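Local coordinates for protein putative Glycerophosphoryl diester phosphodiesterase (PDB 3L12) that is a putative member of the glycerophosphoryl diester phosphodiesterase family, with a TIM-barrel fold and a bound magnesium ion, at residues V53-D58 with A164-A169; T64-L69 with E149-P154. All coordinates share one frame; numbering follows the deposited sequence.

Contact 1: V53-D58 with A164-A169; sequences VVMTAD and AEMVAA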
ATOM      1  N   VAL A  53      -4.637 -21.468   3.354  1.00  8.15           N
ATOM      2  CA  VAL A  53      -5.044 -22.352   2.277  1.00  8.56           C
ATOM      3  C   VAL A  53      -6.173 -23.255   2.752  1.00  8.62           C
ATOM      4  O   VAL A  53      -6.117 -23.805   3.836  1.00  7.90           O
ATOM      5  CB  VAL A  53      -3.873 -23.189   1.747  1.00  7.96           C
ATOM      6  CG1 VAL A  53      -4.312 -24.169   0.611  1.00  8.54           C
ATOM      7  CG2 VAL A  53      -2.738 -22.249   1.268  1.00  8.01           C
ATOM      8  N   VAL A  54      -7.208 -23.326   1.913  0.70  8.89           N
ATOM      9  CA  VAL A  54      -8.411 -24.114   2.142  0.70  9.18           C
ATOM     10  C   VAL A  54      -8.730 -24.911   0.852  0.70  8.56           C
ATOM     11  O   VAL A  54      -8.428 -24.456  -0.282  0.70  9.03           O
ATOM     12  CB  VAL A  54      -9.560 -23.104   2.506  0.70 10.65           C
ATOM     13  CG1 VAL A  54     -10.884 -23.797   2.570  0.70 11.35           C
ATOM     14  CG2 VAL A  54      -9.217 -22.300   3.809  0.70 11.76           C
HETATM   15  N   MSE A  55      -9.322 -26.112   0.985  1.00  7.94           N
HETATM   16  CA  MSE A  55      -9.694 -26.923  -0.158  1.00  7.49           C
HETATM   17  C   MSE A  55     -11.120 -26.663  -0.702  1.00  8.04           C
HETATM   18  O   MSE A  55     -12.051 -26.583   0.086  1.00  9.03           O
HETATM   19  CB  MSE A  55      -9.640 -28.399   0.210  1.00  9.20           C
HETATM   20  CG  MSE A  55      -8.293 -28.937   0.690  1.00  9.05           C
HETATM   21 SE   MSE A  55      -6.926 -28.718  -0.675  0.75 11.08          SE
HETATM   22  CE  MSE A  55      -7.459 -29.636  -1.922  1.00 11.09           C
ATOM     23  N   THR A  56     -11.242 -26.584  -2.018  1.00  8.23           N
ATOM     24  CA  THR A  56     -12.558 -26.520  -2.658  1.00  8.20           C
ATOM     25  C   THR A  56     -13.143 -27.940  -2.784  1.00  9.75           C
ATOM     26  O   THR A  56     -12.483 -28.961  -2.535  1.00  8.28           O
ATOM     27  CB  THR A  56     -12.451 -25.923  -4.060  1.00  9.38           C
ATOM     28  OG1 THR A  56     -11.699 -26.809  -4.883  1.00  8.33           O
ATOM     29  CG2 THR A  56     -11.777 -24.504  -4.029  1.00  9.31           C
ATOM     30  N   ALA A  57     -14.395 -28.009  -3.247  1.00  9.83           N
ATOM     31  CA  ALA A  57     -15.058 -29.301  -3.463  1.00 10.63           C
ATOM     32  C   ALA A  57     -14.332 -30.139  -4.488  1.00  9.93           C
ATOM     33  O   ALA A  57     -14.304 -31.377  -4.387  1.00 10.22           O
ATOM     34  CB  ALA A  57     -16.507 -29.079  -3.945  1.00 10.35           C
ATOM     35  N   ASP A  58     -13.753 -29.473  -5.485  1.00  9.88           N
ATOM     36  CA  ASP A  58     -13.050 -30.176  -6.559  1.00 11.13           C
ATOM     37  C   ASP A  58     -11.563 -30.354  -6.310  1.00 10.80           C
ATOM     38  O   ASP A  58     -10.810 -30.635  -7.249  1.00 12.57           O
ATOM     39  CB  ASP A  58     -13.366 -29.587  -7.956  1.00 11.80           C
ATOM     40  CG  ASP A  58     -13.137 -28.065  -8.085  1.00 13.59           C
ATOM     41  OD1 ASP A  58     -13.125 -27.251  -7.109  1.00 10.34           O
ATOM     42  OD2 ASP A  58     -13.046 -27.682  -9.280  1.00 14.56           O
ATOM     43  N   ALA A 164      -5.456 -36.022   4.845  1.00 12.73           N
ATOM     44  CA  ALA A 164      -4.156 -36.393   4.257  1.00 12.31           C
ATOM     45  C   ALA A 164      -4.089 -35.896   2.810  1.00 11.67           C
ATOM     46  O   ALA A 164      -3.024 -35.498   2.315  1.00  9.68           O
ATOM     47  CB  ALA A 164      -3.925 -37.925   4.289  1.00 11.40           C
ATOM     48  N   GLU A 165      -5.233 -35.951   2.125  1.00 11.42           N
ATOM     49  CA  GLU A 165      -5.338 -35.472   0.751  1.00 11.81           C
ATOM     50  C   GLU A 165      -5.080 -33.966   0.679  1.00 10.01           C
ATOM     51  O   GLU A 165      -4.482 -33.479  -0.271  1.00 10.39           O
ATOM     52  CB  GLU A 165      -6.693 -35.786   0.159  1.00 14.06           C
ATOM     53  CG  GLU A 165      -6.880 -37.269  -0.211  1.00 17.76           C
ATOM     54  CD  GLU A 165      -8.336 -37.620  -0.482  1.00 19.72           C
ATOM     55  OE1 GLU A 165      -9.151 -36.694  -0.650  1.00 22.45           O
ATOM     56  OE2 GLU A 165      -8.654 -38.820  -0.516  1.00 21.32           O
HETATM   57  N   MSE A 166      -5.557 -33.229   1.668  1.00  8.90           N
HETATM   58  CA  MSE A 166      -5.311 -31.763   1.711  1.00  9.88           C
HETATM   59  C   MSE A 166      -3.814 -31.509   1.737  1.00  9.22           C
HETATM   60  O   MSE A 166      -3.272 -30.734   0.951  1.00 11.13           O
HETATM   61  CB  MSE A 166      -5.963 -31.131   2.922  1.00 11.21           C
HETATM   62  CG  MSE A 166      -5.462 -29.695   3.159  1.00 12.66           C
HETATM   63 SE   MSE A 166      -6.513 -28.736   4.430  0.75 13.93          SE
HETATM   64  CE  MSE A 166      -5.989 -27.091   3.734  1.00 12.81           C
ATOM     65  N   VAL A 167      -3.141 -32.182   2.670  1.00  9.51           N
ATOM     66  CA  VAL A 167      -1.706 -32.039   2.815  1.00  7.22           C
ATOM     67  C   VAL A 167      -1.003 -32.396   1.503  1.00  7.57           C
ATOM     68  O   VAL A 167      -0.171 -31.634   1.011  1.00  9.47           O
ATOM     69  CB  VAL A 167      -1.171 -32.860   4.020  1.00  8.79           C
ATOM     70  CG1 VAL A 167       0.402 -32.884   4.016  1.00 10.42           C
ATOM     71  CG2 VAL A 167      -1.673 -32.286   5.321  1.00  8.29           C
ATOM     72  N   ALA A 168      -1.401 -33.481   0.879  1.00  8.06           N
ATOM     73  CA  ALA A 168      -0.746 -33.912  -0.359  1.00  7.85           C
ATOM     74  C   ALA A 168      -0.939 -32.908  -1.508  1.00  8.17           C
ATOM     75  O   ALA A 168      -0.021 -32.698  -2.339  1.00  7.74           O
ATOM     76  CB  ALA A 168      -1.241 -35.311  -0.769  1.00  8.22           C
ATOM     77  N   ALA A 169      -2.139 -32.339  -1.570  1.00  8.82           N
ATOM     78  CA  ALA A 169      -2.478 -31.365  -2.580  1.00  8.40           C
ATOM     79  C   ALA A 169      -1.669 -30.062  -2.412  1.00  8.54           C
ATOM     80  O   ALA A 169      -1.164 -29.527  -3.375  1.00  9.60           O
ATOM     81  CB  ALA A 169      -4.019 -31.110  -2.559  1.00  7.47           C
TER

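Contact 2: T64-L69 with E149-P154; sequences THNHHL and ELKSDP. With MG (magnesium ion), chain C.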
ATOM      1  N   THR A  64      -7.597 -18.315   0.888  1.00  7.71           N
ATOM      2  CA  THR A  64      -8.684 -17.588   1.572  1.00  8.69           C
ATOM      3  C   THR A  64      -8.573 -17.973   3.041  1.00  8.67           C
ATOM      4  O   THR A  64      -8.163 -19.092   3.349  1.00  7.74           O
ATOM      5  CB  THR A  64     -10.064 -17.830   0.939  1.00 10.80           C
ATOM      6  OG1 THR A  64     -11.014 -16.972   1.578  1.00 10.15           O
ATOM      7  CG2 THR A  64     -10.503 -19.225   1.059  1.00  9.65           C
ATOM      8  N   HIS A  65      -8.998 -17.077   3.925  0.50  7.87           N
ATOM      9  CA  HIS A  65      -8.694 -17.211   5.339  0.50  7.49           C
ATOM     10  C   HIS A  65      -9.507 -18.192   6.111  0.50 10.06           C
ATOM     11  O   HIS A  65      -9.049 -18.649   7.159  0.50 10.81           O
ATOM     12  CB  HIS A  65      -8.774 -15.842   6.060  0.50  6.59           C
ATOM     13  CG  HIS A  65     -10.157 -15.464   6.519  0.50  5.11           C
ATOM     14  ND1 HIS A  65     -11.127 -14.987   5.665  0.50  4.99           N
ATOM     15  CD2 HIS A  65     -10.725 -15.507   7.743  0.50  5.17           C
ATOM     16  CE1 HIS A  65     -12.241 -14.771   6.346  0.50  6.33           C
ATOM     17  NE2 HIS A  65     -12.008 -15.032   7.615  0.50  7.45           N
ATOM     18  N   ASN A  66     -10.717 -18.487   5.629  1.00  9.32           N
ATOM     19  CA  ASN A  66     -11.592 -19.423   6.303  1.00 10.90           C
ATOM     20  C   ASN A  66     -12.299 -20.435   5.393  1.00  9.16           C
ATOM     21  O   ASN A  66     -12.374 -20.299   4.184  1.00 10.66           O
ATOM     22  CB  ASN A  66     -12.638 -18.621   7.061  1.00 11.27           C
ATOM     23  CG  ASN A  66     -13.328 -19.426   8.117  1.00 13.61           C
ATOM     24  OD1 ASN A  66     -12.738 -20.383   8.677  1.00 16.11           O
ATOM     25  ND2 ASN A  66     -14.601 -19.108   8.363  1.00 14.40           N
ATOM     26  N   HIS A  67     -12.757 -21.512   6.037  1.00 11.69           N
ATOM     27  CA  HIS A  67     -13.449 -22.608   5.328  1.00 10.89           C
ATOM     28  C   HIS A  67     -14.869 -22.214   4.888  1.00  8.73           C
ATOM     29  O   HIS A  67     -15.531 -22.998   4.205  1.00  8.91           O
ATOM     30  CB  HIS A  67     -13.389 -23.896   6.169  1.00 13.54           C
ATOM     31  CG  HIS A  67     -13.700 -23.670   7.589  1.00 15.59           C
ATOM     32  ND1 HIS A  67     -14.926 -23.200   8.008  1.00 14.89           N
ATOM     33  CD2 HIS A  67     -12.937 -23.804   8.704  1.00 16.17           C
ATOM     34  CE1 HIS A  67     -14.919 -23.084   9.327  1.00 17.08           C
ATOM     35  NE2 HIS A  67     -13.722 -23.428   9.770  1.00 17.58           N
ATOM     36  N   HIS A  68     -15.344 -21.040   5.310  1.00  8.72           N
ATOM     37  CA  HIS A  68     -16.559 -20.413   4.821  1.00 10.73           C
ATOM     38  C   HIS A  68     -16.212 -18.998   4.320  1.00 10.91           C
ATOM     39  O   HIS A  68     -15.261 -18.378   4.811  1.00 12.09           O
ATOM     40  CB  HIS A  68     -17.623 -20.351   5.885  1.00 11.87           C
ATOM     41  CG  HIS A  68     -18.245 -21.683   6.209  1.00 12.54           C
ATOM     42  ND1 HIS A  68     -17.582 -22.686   6.898  1.00 14.68           N
ATOM     43  CD2 HIS A  68     -19.496 -22.158   5.973  1.00 11.95           C
ATOM     44  CE1 HIS A  68     -18.391 -23.735   7.017  1.00 14.52           C
ATOM     45  NE2 HIS A  68     -19.564 -23.431   6.478  1.00 13.45           N
ATOM     46  N   LEU A  69     -16.978 -18.490   3.360  1.00  9.35           N
ATOM     47  CA  LEU A  69     -16.753 -17.166   2.799  1.00  8.93           C
ATOM     48  C   LEU A  69     -17.526 -16.116   3.600  1.00 10.79           C
ATOM     49  O   LEU A  69     -18.707 -16.273   3.905  1.00 11.28           O
ATOM     50  CB  LEU A  69     -17.131 -17.088   1.333  1.00  9.98           C
ATOM     51  CG  LEU A  69     -16.388 -18.048   0.391  1.00  9.83           C
ATOM     52  CD1 LEU A  69     -16.831 -17.875  -1.079  1.00 11.07           C
ATOM     53  CD2 LEU A  69     -14.845 -17.927   0.524  1.00  9.76           C
ATOM     54  N   GLU A 149      -0.427 -21.227   6.072  1.00  6.17           N
ATOM     55  CA  GLU A 149      -1.382 -21.679   7.107  1.00  6.42           C
ATOM     56  C   GLU A 149      -2.374 -22.659   6.468  1.00  7.35           C
ATOM     57  O   GLU A 149      -3.217 -22.260   5.642  1.00  7.96           O
ATOM     58  CB  GLU A 149      -2.123 -20.535   7.792  1.00  6.50           C
ATOM     59  CG  GLU A 149      -2.874 -21.049   9.017  1.00  7.41           C
ATOM     60  CD  GLU A 149      -3.744 -20.062   9.757  1.00  8.93           C
ATOM     61  OE1 GLU A 149      -3.531 -18.850   9.683  1.00  7.72           O
ATOM     62  OE2 GLU A 149      -4.650 -20.565  10.512  1.00 10.10           O
ATOM     63  N   LEU A 150      -2.284 -23.925   6.857  1.00  8.12           N
ATOM     64  CA  LEU A 150      -3.274 -24.911   6.447  1.00  9.50           C
ATOM     65  C   LEU A 150      -4.500 -24.743   7.349  1.00 10.66           C
ATOM     66  O   LEU A 150      -4.368 -24.885   8.571  1.00  9.67           O
ATOM     67  CB  LEU A 150      -2.718 -26.306   6.589  1.00 10.45           C
ATOM     68  CG  LEU A 150      -1.613 -26.687   5.576  1.00 10.68           C
ATOM     69  CD1 LEU A 150      -0.281 -26.362   6.195  1.00 11.89           C
ATOM     70  CD2 LEU A 150      -1.670 -28.141   5.169  1.00 13.80           C
ATOM     71  N   LYS A 151      -5.646 -24.422   6.738  1.00 12.83           N
ATOM     72  CA  LYS A 151      -6.931 -24.150   7.434  1.00 16.38           C
ATOM     73  C   LYS A 151      -7.835 -25.324   7.113  1.00 18.48           C
ATOM     74  O   LYS A 151      -8.411 -25.449   6.018  1.00 17.93           O
ATOM     75  CB  LYS A 151      -7.536 -22.804   7.003  1.00 19.88           C
ATOM     76  CG  LYS A 151      -8.762 -22.330   7.809  1.00 24.84           C
ATOM     77  CD  LYS A 151      -8.285 -21.831   9.175  1.00 26.39           C
ATOM     78  CE  LYS A 151      -9.274 -20.928   9.899  1.00 28.45           C
ATOM     79  NZ  LYS A 151     -10.156 -21.760  10.762  1.00 28.61           N
ATOM     80  N   SER A 152      -7.898 -26.245   8.058  1.00 19.44           N
ATOM     81  CA  SER A 152      -8.768 -27.407   7.915  1.00 20.29           C
ATOM     82  C   SER A 152     -10.235 -27.010   8.217  1.00 20.89           C
ATOM     83  O   SER A 152     -10.504 -26.039   8.948  1.00 23.09           O
ATOM     84  CB  SER A 152      -8.308 -28.487   8.869  1.00 21.29           C
ATOM     85  OG  SER A 152      -8.127 -27.894  10.129  1.00 21.83           O
ATOM     86  N   ASP A 153     -11.153 -27.777   7.659  1.00 20.33           N
ATOM     87  CA  ASP A 153     -12.591 -27.570   7.829  1.00 20.67           C
ATOM     88  C   ASP A 153     -12.987 -28.621   8.829  1.00 21.04           C
ATOM     89  O   ASP A 153     -12.738 -29.816   8.589  1.00 20.50           O
ATOM     90  CB  ASP A 153     -13.316 -27.800   6.515  1.00 21.49           C
ATOM     91  CG  ASP A 153     -14.840 -27.583   6.615  1.00 21.54           C
ATOM     92  OD1 ASP A 153     -15.411 -27.686   7.741  1.00 18.90           O
ATOM     93  OD2 ASP A 153     -15.451 -27.310   5.531  1.00 19.65           O
ATOM     94  N   PRO A 154     -13.602 -28.206   9.952  1.00 21.46           N
ATOM     95  CA  PRO A 154     -13.971 -29.208  10.971  1.00 21.55           C
ATOM     96  C   PRO A 154     -14.921 -30.322  10.474  1.00 21.27           C
ATOM     97  O   PRO A 154     -15.053 -31.350  11.150  1.00 19.58           O
ATOM     98  CB  PRO A 154     -14.659 -28.380  12.068  1.00 22.50           C
ATOM     99  CG  PRO A 154     -14.835 -27.000  11.497  1.00 22.42           C
ATOM    100  CD  PRO A 154     -13.895 -26.827  10.390  1.00 21.89           C
TER
HETATM  101 MG    MG C 313      -3.776 -17.107   8.817  1.00 11.99          MG
HETATM  102  O   HOH W   1     -14.884 -25.602   3.723  1.00 10.58           O
HETATM  103  O   HOH W   2      -5.752 -16.929   9.604  1.00  8.36           O
HETATM  104  O   HOH W   3      -4.082 -15.354   7.743  1.00  6.36           O

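Contact 1: V53-D58 with A164-A169
Two selenomethionines cross obliquely where the C-terminal end of strand 53-55 meets helix 164-169, and with one alanine they make nearly the whole contact. The side chain of Met166 runs almost straight. Its CB lies 3.9 Å from CG of Met55. CG stands anti to the backbone N (chi1 167°) and comes 3.8 Å from that same Met55 CG. The selenium passes alongside, SE of Met166 being 4.1 Å from CG of Met55. Chain extension then carries CE to the strand backbone, where this carbon rests on Val53 O at 3.3 Å; the same carbonyl probably accepts a hydrogen bond from Lys151 N in the adjacent strand region. Met55 behaves in the opposite way. With chi1, chi2 and chi3 all near -60°, its chain coils back and brings CE to 3.8 Å from CB of Ala169, one helical turn beyond Met166. A long, flexible, unbranched side chain suits both methionine positions, one straight and one folded, while the small methyl of Ala169 lets the folded tip come up against the helix. Val53 points its beta-branched side chain to the helix as well, whereas Val54 turns to the other side of the strand. Pro61, on the short strand 61-63, also touches Val53, Met55 and Ala169, widening the apolar patch. The axes of strand 53-55 and helix 164-169 approach to 9.5 Å, their N-to-C directions 125° apart. Helix 160-176 links strands 145-150 and 183-187 and here reaches back over the preceding strand 48-55: the outer helix-on-barrel packing of the TIM-barrel fold.

Contact 2: T64-L69 with E149-P154
His65 offers its carbonyl to the aliphatic part of Lys151, with His65 O 3.6 Å from Lys151 CE, while its ring touches Asp52, a magnesium ligand. The amide of Asn66 swings back so that OD1 lies over the centre of one face of the His67 ring; Lys151 NZ is 3.6 Å from Asn66 OD1, too far for a hydrogen bond. His67 does most of the work. Its CG takes the crowded position between backbone N and carbonyl carbon (chi1 45°), directing the ring across. Pro154 CD covers the face opposite Asn66 in a CH-pi contact, 3.8 Å from the His67 ring centroid, and Ser152 O meets the ring edge, 3.3 Å from His67 CD2. Asp153 CB packs on His67 CB at 3.9 Å, the carboxylate and ring planes 18° apart. One water donates both to His67 O (2.7 Å) and to Asp153 OD2, which Gln88 also holds; Asp153 OD1 receives Ala155 N. His67 N is buried without a partner. His68 meets its neighbour in plane, ND1 of His67 lying 2.9 Å from ND1 of His68. Beside the contact, without touching 64-69, Glu149 binds magnesium with Glu50 and Asp52. The ND1 pair needs one proton between its nitrogens, so the rings cannot both be doubly protonated; nearby Lys151 would probably also disfavour charge on His67, and Asp153 partly offset this.

Contact 1 is buried packing on the outside of the barrel, whereas contact 2 lies at the surface, by the loops beyond the strand ends and beside the magnesium. They rest on neighbouring parallel strands of one sheet, 48-55 and 145-150, and Val53 N is probably hydrogen-bonded to Glu149 O, tying 53-58 to 149-154. Val54 packs its CG2 on Lys151 CB and on Thr64 O, so the strand serves both contacts from its two faces. Their centres are 10 Å apart, yet flexible apolar chains dominate one, and imidazoles, a lysine, a carboxylate and water the other, with the metal beside it.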